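Local coordinates for MHC I-like leukocyte 2 long form (Mus musculus, PDB 6A97), which is an MHC class I-like glycoprotein that binds heparan sulfate proteoglycans on the surface of fibroblasts, at residues P155-Q158 / Q159-M162. Sequence-based numbering, arbitrary orientation.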
loop_
_atom_site.group_PDB
_atom_site.type_symbol
_atom_site.label_atom_id
_atom_site.label_comp_id
_atom_site.label_asym_id
_atom_site.label_seq_id
_atom_site.Cartn_x
_atom_site.Cartn_y
_atom_site.Cartn_z
ATOM N N PRO A 155 -22.553 20.015 18.213
ATOM C CA PRO A 155 -23.494 20.199 19.322
ATOM C C PRO A 155 -24.278 21.488 19.133
ATOM O O PRO A 155 -23.689 22.512 18.789
ATOM C CB PRO A 155 -22.584 20.276 20.551
ATOM C CG PRO A 155 -21.353 19.539 20.151
ATOM C CD PRO A 155 -21.171 19.830 18.687
ATOM N N SER A 156 -25.588 21.439 19.345
ATOM C CA SER A 156 -26.434 22.574 19.008
ATOM C C SER A 156 -27.775 22.556 19.721
ATOM O O SER A 156 -28.426 21.519 19.804
ATOM C CB SER A 156 -26.670 22.614 17.497
ATOM O OG SER A 156 -27.690 23.543 17.169
ATOM N N THR A 157 -28.184 23.715 20.226
ATOM C CA THR A 157 -29.541 23.899 20.720
ATOM C C THR A 157 -30.540 23.660 19.590
ATOM O O THR A 157 -30.201 23.795 18.408
ATOM C CB THR A 157 -29.753 25.313 21.289
ATOM O OG1 THR A 157 -29.770 26.264 20.217
ATOM C CG2 THR A 157 -28.637 25.671 22.254
ATOM N N GLN A 158 -31.768 23.302 19.955
ATOM C CA GLN A 158 -32.844 23.148 18.980
ATOM C C GLN A 158 -33.129 24.470 18.266
ATOM O O GLN A 158 -33.442 24.485 17.076
ATOM C CB GLN A 158 -34.112 22.628 19.657
ATOM C CG GLN A 158 -33.950 21.233 20.231
ATOM C CD GLN A 158 -33.566 20.216 19.173
ATOM O OE1 GLN A 158 -34.234 20.088 18.148
ATOM N NE2 GLN A 158 -32.475 19.496 19.413
ATOM N N GLN A 159 -33.004 25.570 19.000
ATOM C CA GLN A 159 -33.188 26.900 18.444
ATOM C C GLN A 159 -32.204 27.176 17.305
ATOM O O GLN A 159 -32.585 27.701 16.259
ATOM C CB GLN A 159 -33.035 27.961 19.536
ATOM C CG GLN A 159 -32.581 29.323 19.002
ATOM C CD GLN A 159 -32.629 30.416 20.053
ATOM O OE1 GLN A 159 -33.692 30.961 20.348
ATOM N NE2 GLN A 159 -31.475 30.742 20.623
ATOM N N ASN A 160 -30.940 26.817 17.509
ATOM C CA ASN A 160 -29.927 27.042 16.484
ATOM C C ASN A 160 -30.073 26.085 15.308
ATOM O O ASN A 160 -29.784 26.455 14.171
ATOM C CB ASN A 160 -28.523 26.936 17.080
ATOM C CG ASN A 160 -28.194 28.100 17.991
ATOM O OD1 ASN A 160 -28.761 29.183 17.856
ATOM N ND2 ASN A 160 -27.272 27.886 18.920
ATOM N N LYS A 161 -30.521 24.862 15.572
ATOM C CA LYS A 161 -30.792 23.914 14.495
ATOM C C LYS A 161 -31.852 24.461 13.546
ATOM O O LYS A 161 -31.652 24.486 12.330
ATOM C CB LYS A 161 -31.247 22.562 15.043
ATOM C CG LYS A 161 -30.124 21.647 15.520
ATOM C CD LYS A 161 -30.689 20.335 16.067
ATOM C CE LYS A 161 -29.605 19.461 16.688
ATOM N NZ LYS A 161 -28.679 18.886 15.668
ATOM N N MET A 162 -32.977 24.893 14.112
ATOM C CA MET A 162 -34.064 25.474 13.331
ATOM C C MET A 162 -33.592 26.714 12.577
ATOM O O MET A 162 -33.905 26.885 11.403
ATOM C CB MET A 162 -35.251 25.823 14.234
ATOM C CG MET A 162 -35.963 24.600 14.815
ATOM S SD MET A 162 -37.267 25.023 15.994
ATOM C CE MET A 162 -37.897 26.548 15.291
HETATM O O HOH W 1 -30.036 28.670 21.060
#
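A chi1 of 71° sets Thr157 OG1 between its own backbone N and carbonyl carbon, which swings the hydroxyl over the first turn of the helix and onto the backbone of Asn160. There OG1 accepts from Asn160 N at 3.0 Å with an N-H...O angle of 156°, the capping bond of Thr157, which stands at the N-cap position. The Asn160 side chain flanks the hydroxyl: its CB is 3.4 Å from Thr157 OG1, and although ND2 also comes near, the angle is too poor for a hydrogen bond. A water 2.6 Å from Thr157 OG1 also accepts a weak bond from Gln159 NE2, bridging the two side chains.

Behind the cap, Ser156 carries OG anti to its N (chi1 169°), turned in toward the helix. From there OG donates to Thr157 O at 2.8 Å, and the same carbonyl takes Lys161 N at 3.0 Å, so two donors grip one oxygen. Ser156 OG also packs against the Lys161 aliphatic chain, 3.5 Å from CG. Farther out, the bent Gln158 side chain passes obliquely over that lysine, its amide NE2 3.9 Å from Lys161 CD, a van der Waals approach of two chains at the surface. Met162 N to Gln158 O is the next helical bond, and Met162 CG rests 3.4 Å from the same oxygen.

Together these contacts form an N-capped helix start at the surface of the alpha-2 region. The loop leaving strand 149-152, an outermost strand of the eight-stranded antiparallel sheet of the MHC class I fold, turns here into helix 158-167, which is followed by the longer helix 171-193.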